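Local coordinates for SusD/RagB family nutrient-binding outer membrane lipoprotein (Bacteroides vulgatus, PDB 4F7A) that probably binds glycans, perhaps mucin O-glycans, at the outer membrane as a SusD-like lipoprotein built on a TPR-like helical scaffold, at residues Ala124-Thr129 with Gly435-Ala440; Gly133-Ser138 with Glu152-Ala157; Lys164-Leu169 with Lys198-Leu203; Val214-Ala219 with Arg347-Lys352; Glu336-Arg341 with Val364-Ser369. All coordinates share one frame; numbering follows the deposited sequence.

Contact 1: Ala124-Thr129 with Gly435-Ala440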
# COMPACT_ATOMS: atom_id res chain seq x y z
N ALA A 124 8.54 2.92 5.46
CA ALA A 124 9.24 2.24 4.38
C ALA A 124 9.23 0.73 4.56
O ALA A 124 8.94 -0.01 3.63
CB ALA A 124 10.70 2.72 4.27
N MSE A 125 9.57 0.27 5.76
CA MSE A 125 9.90 -1.14 5.90
C MSE A 125 8.69 -2.04 6.16
O MSE A 125 8.76 -3.23 5.90
CB MSE A 125 10.96 -1.33 6.99
CG MSE A 125 12.26 -0.58 6.69
SE MSE A 125 12.95 -0.87 4.92
CE MSE A 125 13.59 -2.67 5.18
N HIS A 126 7.58 -1.51 6.64
CA HIS A 126 6.39 -2.36 6.78
C HIS A 126 5.93 -2.76 5.39
O HIS A 126 5.44 -3.87 5.20
CB HIS A 126 5.27 -1.71 7.63
CG HIS A 126 4.36 -0.80 6.86
ND1 HIS A 126 4.72 0.47 6.49
CD2 HIS A 126 3.12 -1.01 6.34
CE1 HIS A 126 3.73 1.03 5.81
NE2 HIS A 126 2.75 0.14 5.70
N ARG A 127 6.14 -1.89 4.39
CA ARG A 127 5.83 -2.22 2.99
C ARG A 127 6.67 -3.41 2.46
O ARG A 127 6.19 -4.19 1.64
CB ARG A 127 6.04 -1.00 2.10
CG ARG A 127 4.98 0.08 2.29
CD ARG A 127 5.46 1.46 1.82
NE ARG A 127 5.97 1.53 0.44
CZ ARG A 127 5.22 1.69 -0.66
NH1 ARG A 127 3.90 1.74 -0.61
NH2 ARG A 127 5.81 1.81 -1.84
N ILE A 128 7.90 -3.55 2.95
CA ILE A 128 8.80 -4.64 2.55
C ILE A 128 8.43 -5.96 3.24
O ILE A 128 8.34 -6.99 2.58
CB ILE A 128 10.30 -4.26 2.81
CG1 ILE A 128 10.64 -2.94 2.09
CG2 ILE A 128 11.24 -5.40 2.40
CD1 ILE A 128 10.37 -2.95 0.56
N THR A 129 8.23 -5.96 4.56
CA THR A 129 7.80 -7.19 5.21
C THR A 129 6.45 -7.61 4.67
O THR A 129 6.21 -8.80 4.53
CB THR A 129 7.76 -7.15 6.78
OG1 THR A 129 7.33 -8.44 7.26
CG2 THR A 129 6.81 -6.09 7.29
N GLY A 435 -0.93 0.75 -4.59
CA GLY A 435 -1.19 -0.67 -4.69
C GLY A 435 -0.67 -1.53 -3.55
O GLY A 435 -1.20 -2.62 -3.32
N MSE A 436 0.37 -1.10 -2.85
CA MSE A 436 0.90 -1.91 -1.74
C MSE A 436 -0.08 -2.06 -0.59
O MSE A 436 -0.36 -3.17 -0.17
CB MSE A 436 2.24 -1.42 -1.21
CG MSE A 436 3.32 -1.39 -2.25
SE MSE A 436 5.05 -1.79 -1.44
CE MSE A 436 6.07 -1.71 -3.08
N GLU A 437 -0.62 -0.96 -0.08
CA GLU A 437 -1.61 -1.11 1.00
C GLU A 437 -2.81 -1.93 0.53
O GLU A 437 -3.31 -2.80 1.26
CB GLU A 437 -2.04 0.24 1.55
CG GLU A 437 -2.94 0.12 2.80
CD GLU A 437 -2.34 -0.68 3.95
OE1 GLU A 437 -1.10 -0.84 4.02
OE2 GLU A 437 -3.12 -1.17 4.81
N ALA A 438 -3.23 -1.69 -0.71
CA ALA A 438 -4.40 -2.38 -1.28
C ALA A 438 -4.19 -3.89 -1.34
O ALA A 438 -5.05 -4.68 -0.93
CB ALA A 438 -4.72 -1.83 -2.68
N TRP A 439 -3.02 -4.28 -1.82
CA TRP A 439 -2.68 -5.67 -1.97
C TRP A 439 -2.48 -6.35 -0.61
O TRP A 439 -2.90 -7.47 -0.42
CB TRP A 439 -1.46 -5.85 -2.87
CG TRP A 439 -1.17 -7.33 -3.18
CD1 TRP A 439 -2.08 -8.30 -3.40
CD2 TRP A 439 0.13 -7.95 -3.34
NE1 TRP A 439 -1.45 -9.52 -3.64
CE2 TRP A 439 -0.09 -9.32 -3.61
CE3 TRP A 439 1.46 -7.48 -3.24
CZ2 TRP A 439 0.95 -10.20 -3.82
CZ3 TRP A 439 2.48 -8.36 -3.42
CH2 TRP A 439 2.23 -9.72 -3.71
N ALA A 440 -1.81 -5.68 0.33
CA ALA A 440 -1.59 -6.23 1.65
C ALA A 440 -2.92 -6.53 2.31
O ALA A 440 -3.13 -7.61 2.85
CB ALA A 440 -0.78 -5.29 2.51
O HOH W 1 1.30 -0.39 3.26

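Contact 2: Gly133-Ser138 with Glu152-Ala157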
# COMPACT_ATOMS: atom_id res chain seq x y z
N GLY A 133 7.56 -11.12 3.77
CA GLY A 133 7.55 -11.77 5.06
C GLY A 133 8.74 -11.39 5.92
O GLY A 133 8.90 -10.23 6.30
N PRO A 134 9.60 -12.36 6.23
CA PRO A 134 10.79 -12.04 6.99
C PRO A 134 11.65 -10.96 6.31
O PRO A 134 11.77 -10.92 5.08
CB PRO A 134 11.53 -13.38 7.06
CG PRO A 134 10.43 -14.43 6.95
CD PRO A 134 9.38 -13.82 6.07
N ILE A 135 12.24 -10.10 7.12
CA ILE A 135 13.14 -9.07 6.59
C ILE A 135 14.30 -8.87 7.53
O ILE A 135 14.32 -9.41 8.64
CB ILE A 135 12.41 -7.72 6.37
CG1 ILE A 135 11.88 -7.13 7.69
CG2 ILE A 135 11.24 -7.88 5.32
CD1 ILE A 135 11.43 -5.61 7.58
N VAL A 136 15.27 -8.07 7.10
CA VAL A 136 16.30 -7.58 7.98
C VAL A 136 15.85 -6.21 8.50
O VAL A 136 15.64 -5.27 7.70
CB VAL A 136 17.68 -7.46 7.26
CG1 VAL A 136 18.71 -6.86 8.20
CG2 VAL A 136 18.16 -8.84 6.78
N TYR A 137 15.69 -6.09 9.82
CA TYR A 137 15.22 -4.84 10.41
C TYR A 137 15.82 -4.59 11.78
O TYR A 137 16.77 -3.79 11.90
CB TYR A 137 13.68 -4.79 10.44
CG TYR A 137 13.14 -3.45 10.84
CD1 TYR A 137 13.07 -2.42 9.92
CD2 TYR A 137 12.69 -3.21 12.13
CE1 TYR A 137 12.62 -1.15 10.29
CE2 TYR A 137 12.20 -1.95 12.50
CZ TYR A 137 12.17 -0.93 11.57
OH TYR A 137 11.69 0.31 11.90
N SER A 138 15.32 -5.28 12.81
CA SER A 138 15.77 -4.96 14.18
C SER A 138 17.25 -5.23 14.37
O SER A 138 17.91 -4.60 15.22
CB SER A 138 14.94 -5.72 15.24
OG SER A 138 15.33 -7.08 15.29
N GLU A 152 6.67 -11.39 12.59
CA GLU A 152 6.16 -11.04 13.93
C GLU A 152 7.16 -10.13 14.65
O GLU A 152 6.78 -9.14 15.25
CB GLU A 152 5.91 -12.30 14.75
CG GLU A 152 5.38 -12.02 16.17
CD GLU A 152 5.01 -13.30 16.91
OE1 GLU A 152 5.41 -14.39 16.48
OE2 GLU A 152 4.30 -13.19 17.91
N GLU A 153 8.43 -10.49 14.59
CA GLU A 153 9.48 -9.70 15.23
C GLU A 153 9.62 -8.33 14.58
O GLU A 153 9.88 -7.34 15.28
CB GLU A 153 10.81 -10.44 15.17
CG GLU A 153 10.86 -11.60 16.17
CD GLU A 153 11.94 -12.67 15.83
OE1 GLU A 153 12.62 -12.63 14.79
OE2 GLU A 153 12.07 -13.58 16.65
N ALA A 154 9.50 -8.28 13.25
CA ALA A 154 9.55 -6.98 12.54
C ALA A 154 8.40 -6.09 12.98
O ALA A 154 8.60 -4.91 13.27
CB ALA A 154 9.54 -7.18 11.01
N TYR A 155 7.18 -6.65 13.02
CA TYR A 155 6.00 -5.88 13.51
C TYR A 155 6.19 -5.36 14.93
O TYR A 155 5.93 -4.19 15.24
CB TYR A 155 4.70 -6.70 13.35
CG TYR A 155 4.03 -6.34 12.03
CD1 TYR A 155 4.51 -6.82 10.81
CD2 TYR A 155 2.94 -5.48 11.99
CE1 TYR A 155 3.92 -6.46 9.59
CE2 TYR A 155 2.34 -5.13 10.77
CZ TYR A 155 2.85 -5.61 9.58
OH TYR A 155 2.25 -5.22 8.39
N LYS A 156 6.68 -6.22 15.82
CA LYS A 156 6.93 -5.79 17.18
C LYS A 156 7.97 -4.66 17.17
O LYS A 156 7.83 -3.69 17.90
CB LYS A 156 7.33 -6.97 18.06
CG LYS A 156 6.11 -7.86 18.36
CD LYS A 156 6.40 -9.04 19.29
CE LYS A 156 5.11 -9.84 19.54
NZ LYS A 156 5.32 -11.04 20.40
N ALA A 157 9.02 -4.78 16.36
CA ALA A 157 10.01 -3.70 16.29
C ALA A 157 9.37 -2.41 15.74
O ALA A 157 9.68 -1.30 16.21
CB ALA A 157 11.23 -4.13 15.45

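Contact 3: Lys164-Leu169 with Lys198-Leu203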
# COMPACT_ATOMS: atom_id res chain seq x y z
N LYS A 164 8.95 4.93 20.40
CA LYS A 164 10.12 5.80 20.59
C LYS A 164 9.90 7.12 19.85
O LYS A 164 10.21 8.20 20.38
CB LYS A 164 11.38 5.11 20.08
CG LYS A 164 11.90 4.01 20.98
CD LYS A 164 12.99 3.22 20.28
CE LYS A 164 13.63 2.25 21.24
NZ LYS A 164 14.64 1.46 20.50
N ALA A 165 9.34 7.03 18.65
CA ALA A 165 9.08 8.22 17.85
C ALA A 165 8.12 9.19 18.52
O ALA A 165 8.41 10.38 18.58
CB ALA A 165 8.54 7.84 16.45
N VAL A 166 6.94 8.71 18.93
CA VAL A 166 5.93 9.59 19.53
C VAL A 166 6.43 10.16 20.87
O VAL A 166 6.16 11.33 21.19
CB VAL A 166 4.50 8.96 19.65
CG1 VAL A 166 3.95 8.53 18.26
CG2 VAL A 166 4.45 7.79 20.61
N ASP A 167 7.21 9.38 21.61
CA ASP A 167 7.84 9.87 22.84
C ASP A 167 8.80 11.02 22.54
O ASP A 167 8.76 12.07 23.18
CB ASP A 167 8.60 8.74 23.53
CG ASP A 167 7.70 7.82 24.35
OD1 ASP A 167 6.49 8.08 24.43
OD2 ASP A 167 8.23 6.83 24.90
N ALA A 168 9.68 10.81 21.56
CA ALA A 168 10.69 11.82 21.18
C ALA A 168 10.03 13.15 20.74
O ALA A 168 10.43 14.22 21.18
CB ALA A 168 11.60 11.28 20.08
N LEU A 169 9.02 13.05 19.89
CA LEU A 169 8.34 14.25 19.37
C LEU A 169 7.55 14.96 20.45
O LEU A 169 7.53 16.19 20.51
CB LEU A 169 7.46 13.90 18.17
CG LEU A 169 8.22 13.65 16.87
CD1 LEU A 169 7.58 12.56 16.03
CD2 LEU A 169 8.42 14.92 16.06
N LYS A 198 0.68 12.51 14.68
CA LYS A 198 -0.59 12.06 14.06
C LYS A 198 -0.37 11.03 12.95
O LYS A 198 -1.11 10.03 12.85
CB LYS A 198 -1.36 13.28 13.57
CG LYS A 198 -2.77 13.01 13.13
CD LYS A 198 -3.45 14.27 12.60
CE LYS A 198 -3.51 15.38 13.60
NZ LYS A 198 -4.56 16.40 13.20
N PHE A 199 0.65 11.25 12.13
CA PHE A 199 1.13 10.27 11.15
C PHE A 199 1.48 8.94 11.87
O PHE A 199 0.95 7.88 11.52
CB PHE A 199 2.34 10.90 10.40
CG PHE A 199 3.02 10.02 9.36
CD1 PHE A 199 2.55 8.77 8.99
CD2 PHE A 199 4.15 10.50 8.73
CE1 PHE A 199 3.22 8.02 8.03
CE2 PHE A 199 4.82 9.76 7.76
CZ PHE A 199 4.37 8.52 7.42
N ALA A 200 2.32 9.00 12.89
CA ALA A 200 2.69 7.79 13.66
C ALA A 200 1.47 7.07 14.25
O ALA A 200 1.39 5.85 14.22
CB ALA A 200 3.66 8.16 14.81
N ASN A 201 0.53 7.83 14.79
CA ASN A 201 -0.68 7.23 15.38
C ASN A 201 -1.51 6.51 14.33
O ASN A 201 -2.00 5.41 14.56
CB ASN A 201 -1.55 8.28 16.09
CG ASN A 201 -0.88 8.92 17.30
OD1 ASN A 201 -0.01 8.32 17.93
ND2 ASN A 201 -1.33 10.13 17.66
N SER A 202 -1.66 7.12 13.16
CA SER A 202 -2.44 6.55 12.07
C SER A 202 -1.77 5.31 11.51
O SER A 202 -2.41 4.32 11.24
CB SER A 202 -2.66 7.58 10.97
OG SER A 202 -3.25 8.75 11.52
N LEU A 203 -0.45 5.40 11.32
CA LEU A 203 0.33 4.25 10.86
C LEU A 203 0.24 3.09 11.89
O LEU A 203 0.05 1.92 11.51
CB LEU A 203 1.78 4.69 10.59
CG LEU A 203 2.76 3.62 10.12
CD1 LEU A 203 2.29 2.86 8.86
CD2 LEU A 203 4.15 4.27 9.91

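Contact 4: Val214-Ala219 with Arg347-Lys352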
# COMPACT_ATOMS: atom_id res chain seq x y z
N VAL A 214 -4.21 -12.52 13.30
CA VAL A 214 -3.18 -13.39 13.91
C VAL A 214 -2.95 -13.16 15.39
O VAL A 214 -2.63 -14.12 16.13
CB VAL A 214 -1.81 -13.30 13.13
CG1 VAL A 214 -1.14 -11.94 13.31
CG2 VAL A 214 -0.87 -14.42 13.56
N ASP A 215 -3.09 -11.93 15.86
CA ASP A 215 -2.75 -11.58 17.24
C ASP A 215 -3.67 -10.49 17.78
O ASP A 215 -3.33 -9.29 17.79
CB ASP A 215 -1.28 -11.16 17.32
CG ASP A 215 -0.74 -11.14 18.75
OD1 ASP A 215 -1.51 -11.01 19.70
OD2 ASP A 215 0.50 -11.21 18.92
N LYS A 216 -4.86 -10.91 18.22
CA LYS A 216 -5.87 -9.96 18.66
C LYS A 216 -5.41 -9.15 19.86
O LYS A 216 -5.77 -7.97 19.99
CB LYS A 216 -7.19 -10.66 18.99
CG LYS A 216 -8.31 -9.69 19.37
CD LYS A 216 -9.64 -10.44 19.59
CE LYS A 216 -10.73 -9.50 20.14
NZ LYS A 216 -12.02 -10.23 20.30
N THR A 217 -4.64 -9.78 20.74
CA THR A 217 -4.13 -9.10 21.93
C THR A 217 -3.23 -7.92 21.57
O THR A 217 -3.40 -6.85 22.11
CB THR A 217 -3.37 -10.07 22.85
OG1 THR A 217 -4.28 -11.07 23.28
CG2 THR A 217 -2.79 -9.35 24.06
N LEU A 218 -2.31 -8.12 20.63
CA LEU A 218 -1.43 -7.05 20.12
C LEU A 218 -2.22 -5.99 19.38
O LEU A 218 -2.01 -4.79 19.60
CB LEU A 218 -0.39 -7.62 19.16
CG LEU A 218 0.76 -6.72 18.65
CD1 LEU A 218 1.52 -6.03 19.82
CD2 LEU A 218 1.72 -7.58 17.80
N ALA A 219 -3.10 -6.42 18.48
CA ALA A 219 -3.95 -5.48 17.75
C ALA A 219 -4.72 -4.58 18.72
O ALA A 219 -4.85 -3.38 18.49
CB ALA A 219 -4.95 -6.24 16.83
N ARG A 347 -14.57 -4.99 15.33
CA ARG A 347 -13.88 -6.01 16.13
C ARG A 347 -13.97 -5.79 17.64
O ARG A 347 -13.47 -6.61 18.43
CB ARG A 347 -12.40 -6.06 15.72
CG ARG A 347 -12.17 -6.63 14.35
CD ARG A 347 -10.72 -6.56 13.94
NE ARG A 347 -10.54 -7.10 12.60
CZ ARG A 347 -10.33 -8.39 12.32
NH1 ARG A 347 -10.22 -9.31 13.28
NH2 ARG A 347 -10.21 -8.77 11.07
N GLY A 348 -14.61 -4.70 18.06
CA GLY A 348 -14.75 -4.37 19.49
C GLY A 348 -13.46 -3.88 20.14
O GLY A 348 -13.29 -4.00 21.36
N ILE A 349 -12.54 -3.34 19.35
CA ILE A 349 -11.26 -2.92 19.88
C ILE A 349 -10.96 -1.46 19.58
O ILE A 349 -9.80 -1.04 19.58
CB ILE A 349 -10.11 -3.88 19.42
CG1 ILE A 349 -9.94 -3.89 17.89
CG2 ILE A 349 -10.38 -5.31 19.93
CD1 ILE A 349 -8.87 -4.92 17.40
N ASN A 350 -12.01 -0.67 19.35
CA ASN A 350 -11.87 0.77 19.21
C ASN A 350 -12.17 1.39 20.57
O ASN A 350 -13.28 1.27 21.05
CB ASN A 350 -12.85 1.30 18.15
CG ASN A 350 -12.63 2.74 17.81
OD1 ASN A 350 -12.09 3.50 18.60
ND2 ASN A 350 -13.07 3.14 16.61
N PRO A 351 -11.19 2.09 21.17
CA PRO A 351 -11.48 2.70 22.49
C PRO A 351 -12.40 3.91 22.42
O PRO A 351 -12.86 4.37 23.46
CB PRO A 351 -10.09 3.11 22.98
CG PRO A 351 -9.36 3.49 21.69
CD PRO A 351 -9.85 2.43 20.69
N LYS A 352 -12.65 4.45 21.23
CA LYS A 352 -13.53 5.62 21.10
C LYS A 352 -14.97 5.18 21.06
O LYS A 352 -15.27 4.07 20.64
CB LYS A 352 -13.21 6.37 19.81
CG LYS A 352 -11.81 6.95 19.76
CD LYS A 352 -11.60 7.72 18.47
CE LYS A 352 -10.31 8.53 18.49
NZ LYS A 352 -10.40 9.73 19.37
O HOH W 2 -12.64 -9.06 17.61
O HOH W 3 -13.37 -7.83 21.00

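Contact 5: Glu336-Arg341 with Val364-Ser369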
# COMPACT_ATOMS: atom_id res chain seq x y z
N GLU A 336 -8.66 6.17 4.61
CA GLU A 336 -8.15 4.88 5.12
C GLU A 336 -8.23 4.84 6.65
O GLU A 336 -8.62 3.84 7.24
CB GLU A 336 -6.70 4.64 4.66
CG GLU A 336 -6.11 3.38 5.31
CD GLU A 336 -4.63 3.18 5.11
OE1 GLU A 336 -4.00 3.93 4.33
OE2 GLU A 336 -4.11 2.23 5.74
N THR A 337 -7.84 5.93 7.29
CA THR A 337 -7.83 5.98 8.75
C THR A 337 -9.26 5.77 9.32
O THR A 337 -9.46 5.04 10.29
CB THR A 337 -7.14 7.26 9.26
OG1 THR A 337 -5.80 7.32 8.72
CG2 THR A 337 -7.06 7.27 10.80
N TRP A 338 -10.25 6.39 8.70
CA TRP A 338 -11.65 6.16 9.09
C TRP A 338 -12.08 4.69 8.90
O TRP A 338 -12.82 4.14 9.73
CB TRP A 338 -12.59 7.10 8.34
CG TRP A 338 -12.61 8.51 8.88
CD1 TRP A 338 -12.14 9.61 8.27
CD2 TRP A 338 -13.10 8.94 10.16
NE1 TRP A 338 -12.30 10.71 9.07
CE2 TRP A 338 -12.90 10.32 10.24
CE3 TRP A 338 -13.69 8.29 11.24
CZ2 TRP A 338 -13.28 11.07 11.36
CZ3 TRP A 338 -14.09 9.03 12.34
CH2 TRP A 338 -13.88 10.40 12.39
N PHE A 339 -11.65 4.06 7.82
CA PHE A 339 -12.00 2.65 7.58
C PHE A 339 -11.28 1.73 8.58
O PHE A 339 -11.80 0.68 8.94
CB PHE A 339 -11.69 2.25 6.13
CG PHE A 339 -12.58 2.90 5.11
CD1 PHE A 339 -13.95 2.72 5.16
CD2 PHE A 339 -12.06 3.70 4.12
CE1 PHE A 339 -14.79 3.32 4.23
CE2 PHE A 339 -12.88 4.29 3.16
CZ PHE A 339 -14.25 4.11 3.22
N LEU A 340 -10.08 2.11 9.00
CA LEU A 340 -9.37 1.37 10.06
C LEU A 340 -10.15 1.49 11.37
O LEU A 340 -10.30 0.51 12.10
CB LEU A 340 -7.93 1.89 10.22
CG LEU A 340 -6.96 1.53 9.11
CD1 LEU A 340 -5.66 2.40 9.12
CD2 LEU A 340 -6.64 0.01 9.18
N ARG A 341 -10.63 2.68 11.68
CA ARG A 341 -11.47 2.88 12.85
C ARG A 341 -12.78 2.09 12.74
O ARG A 341 -13.25 1.53 13.73
CB ARG A 341 -11.76 4.35 13.06
CG ARG A 341 -10.55 5.13 13.50
CD ARG A 341 -10.69 6.62 13.28
NE ARG A 341 -11.55 7.29 14.24
CZ ARG A 341 -11.53 8.60 14.48
NH1 ARG A 341 -10.73 9.41 13.81
NH2 ARG A 341 -12.33 9.11 15.42
N VAL A 364 -16.01 6.99 3.53
CA VAL A 364 -16.45 7.17 2.15
C VAL A 364 -16.57 8.68 1.84
O VAL A 364 -16.12 9.14 0.80
CB VAL A 364 -17.78 6.43 1.86
CG1 VAL A 364 -18.29 6.74 0.40
CG2 VAL A 364 -17.59 4.91 2.07
N GLN A 365 -17.18 9.44 2.75
CA GLN A 365 -17.35 10.85 2.54
C GLN A 365 -15.97 11.52 2.41
O GLN A 365 -15.76 12.41 1.58
CB GLN A 365 -18.14 11.52 3.67
CG GLN A 365 -18.24 13.00 3.41
CD GLN A 365 -18.89 13.28 2.06
OE1 GLN A 365 -20.06 12.87 1.88
NE2 GLN A 365 -18.13 13.96 1.08
N THR A 366 -15.05 11.08 3.25
CA THR A 366 -13.71 11.65 3.28
C THR A 366 -12.98 11.38 1.95
O THR A 366 -12.30 12.28 1.41
CB THR A 366 -12.92 11.14 4.52
OG1 THR A 366 -13.57 11.62 5.71
CG2 THR A 366 -11.46 11.64 4.50
N SER A 367 -13.11 10.16 1.44
CA SER A 367 -12.53 9.80 0.16
C SER A 367 -13.13 10.63 -0.99
O SER A 367 -12.41 11.17 -1.82
CB SER A 367 -12.72 8.31 -0.10
OG SER A 367 -12.23 7.97 -1.37
N PHE A 368 -14.45 10.76 -1.02
CA PHE A 368 -15.08 11.61 -2.03
C PHE A 368 -14.51 13.03 -1.99
O PHE A 368 -14.20 13.60 -3.04
CB PHE A 368 -16.58 11.71 -1.78
CG PHE A 368 -17.41 10.62 -2.41
CD1 PHE A 368 -17.00 9.29 -2.39
CD2 PHE A 368 -18.64 10.93 -2.99
CE1 PHE A 368 -17.80 8.29 -2.95
CE2 PHE A 368 -19.44 9.94 -3.55
CZ PHE A 368 -19.01 8.61 -3.50
N SER A 369 -14.38 13.60 -0.79
CA SER A 369 -13.83 14.94 -0.63
C SER A 369 -12.37 15.06 -1.09
O SER A 369 -12.00 16.05 -1.69
CB SER A 369 -13.96 15.40 0.83
OG SER A 369 -15.32 15.52 1.19

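Contact 1: Ala124-Thr129 with Gly435-Ala440
A buried helix-to-helix contact near the centre of the chain joins helix 111-132 to helix 435-445, with Arg-127 meeting Met-436 (a selenomethionine). Met-436 SE lies over the centre of one face of the Arg-127 guanidinium, 3.6 Å from Arg-127 CZ, and the two side chains cross at about a right angle. The arginine bends at its third torsion (chi3 54°), which folds the flat group over the selenium, while Met-436 CG is 3.6 Å from Arg-127 NH1. With its face on the selenoether, the guanidinium turns its N-H groups elsewhere: NH1 forms a salt bridge with Glu-434 and NH2 bonds to Ile-32 O and Gln-50. Replacing this arginine with leucine would probably leave Glu-434 without its charged mate and the selenium without its flat cover. Alongside, a water joins the helices, 2.9 Å from His-126 NE2 and donating to Glu-437 OE1 at 2.6 Å. His-126 ND1 is turned back to Val-122 O, and the carboxylate of Glu-437 also pairs with Arg-210, placing the water in a polar network reaching helix 193-210. Helices distant in sequence thus pair through an arginine face and a water bridge, consistent with the helical core of a SusD-like fold.

Contact 2: Gly133-Ser138 with Glu152-Ala157
The connection between successive helices 111-132 and 151-174 of the TPR-like scaffold folds back so that Ile-135, Tyr-137 and Ser-138 pack on the small side chains of Ala-154 and Ala-157. Ala-157 CB sits at the edge of the Tyr-137 ring, near its plane, 3.7 Å from CD2 and 3.8 Å from CE2. The tyrosine carries its ring anti to the backbone N (chi1 -171°), which brings the CD2-CE2 edge against Ala-157 CB. Its hydroxyl bonds to Asp-161, one helical turn beyond Ala-157, and its ring meets Phe-158 edge-to-face, so the same helix fixes the ring at several points. Ser-138 adds its CB, 4.0 Å from Ala-157 CB, while its hydroxyl is taken by Asp-149. One turn back along the helix, Ile-135 touches Ala-154 CB with CG1 at 4.1 Å. Gly-133 starts the connection with a positive phi of 99°, where any CB would collide with the carbonyl oxygen before it. Ile-135 is also tied by backbone hydrogen bonds to Asp-149, closing the loop just ahead of the second helix. A loop linking two successive helices and packed on the first turns of the second is consistent with a helical hairpin of a TPR-like fold.

Contact 3: Lys164-Leu169 with Lys198-Leu203
Segments 164-169 and 198-203, on helices 151-174 and 193-210, are nearest at Val-166 and Ala-200, whose CA atoms are 6.9 Å apart, a short separation that the small alanine probably allows. Both residues direct their CB toward the opposite helix. Val-166 CG1 does the touching: it presses on Ala-200 CB at 3.5 Å, a snug carbon-carbon contact, and lies 4.0 Å from Asn-201 OD1. The valine sets CG1 beside its backbone N, opposite the carbonyl carbon (chi1 -59°), so that this one methyl meets both partners. Asn-201 crosses the valine at a slant, while its amide nitrogen is spent on Gly-232 O and Asn-229. Ser-202 OG, on another side of the helix, donates to Lys-198 O at 2.8 Å; that carbonyl also takes the ordinary helical bond from Ser-202 N at 3.0 Å, the two donors arriving from opposite faces of its plane. Ser-202 OG in turn meets Ile-234 N, so the helix is linked to the chain around residues 232-234 by both Asn-201 and Ser-202. Ala-165 and Leu-169 extend the buried face of helix 151-174 to Ile-119 of helix 111-132. Close helix-helix packing across a small residue suits the TPR-like layering of this fold.

Contact 4: Val214-Ala219 with Arg347-Lys352
A helix N-terminus and a helix C-terminus meet here: the start of helix 216-228, N-capped by Asp-215, faces the Schellman motif that ends helix 334-346 at Gly-348. Contact between them is carried by Ile-349, Ala-219 and Lys-216. Ile-349 points its CB toward the helix, and its extended CG1 branch brings CD1 to 4.2 Å from Ala-219 CB; its other branch, CG2, lies 4.2 Å from Lys-216 CE. That division follows from chi1 of 62°, which places CG1 between the backbone N and the carbonyl carbon and leaves CG2 beside the N. The lysine is fully extended, its four torsions all near 180°, and so carries NZ past the isoleucine to the end of the other helix. There, two waters each accept from NZ and donate to Arg-347 O, forming a double water bridge instead of a direct bond. NZ also forms a salt bridge with the C-terminal carboxylate of Phe-511, while Arg-347 pairs with Glu-343 and reaches Asn-213, drawing the chain terminus and the loop before helix 216-228 into the same polar cluster. Farther along, Asn-350 closes an Asx turn by accepting from Lys-352 N. At the N-cap, Asp-215 OD1 receives Leu-218 N at 3.1 Å with an N-H...O angle of 166°, the donor standing above the carboxylate plane.

Contact 5: Glu336-Arg341 with Val364-Ser369
Thr-366 OG1, which bonds to Ala-362 O one turn back in its own helix, is also the atom that meets Trp-338 across the contact, lying 3.6 Å from CD1 and 3.7 Å from NE1. The two side chains cross at about a right angle, and the indole N-H is bonded to Glu-235 O. Arg-341 NH1 stands over one indole face toward its rim, and Trp-338 CZ3 lies 3.4 Å above the Arg-341 guanidinium plane, over its centre; that guanidinium pairs with Glu-235 and Glu-354. Phe-339 CZ makes the second contact, reaching Val-364 N at 3.4 Å and Val-364 CG2 at 3.6 Å, the methyl in the ring plane at its edge. With CG beside the backbone N (chi1 -69°), the phenylalanine projects its ring across to the neighbouring helix although its CB does not point there. Cutting the ring back to an alanine is likely to open a gap beside Val-364 and leave Gln-426 and Ala-430 without the ring they touch. Helices 334-346 and 356-371 are consecutive, and two aromatic side chains span the 8.3 Å between nearest CA atoms (Trp-338 to Thr-366, Phe-339 to Val-364), as in a helical hairpin of a TPR-like fold.

How the contacts relate
Contact 1 lies deepest, about 5 Å from the chain centre, and brings together helices far apart in sequence; the other four all lie nested, along the chain, within the loop it closes, and farther from the centre. Its chemistry is nevertheless partly polar, whereas contacts 2 and 3, both using helix 151-174, rest on alanines met by a tyrosine and an isoleucine in contact 2 and by a valine in contact 3. Contact 4, about 21 Å from the centre, admits waters and an exposed lysine. Contact 5, partly buried, relies on aromatic rings. Contacts 1 and 2 pack directly through Thr-129 and Ile-135, and contacts 4 and 5 adjoin where Asn-350 probably bonds to Arg-341 O.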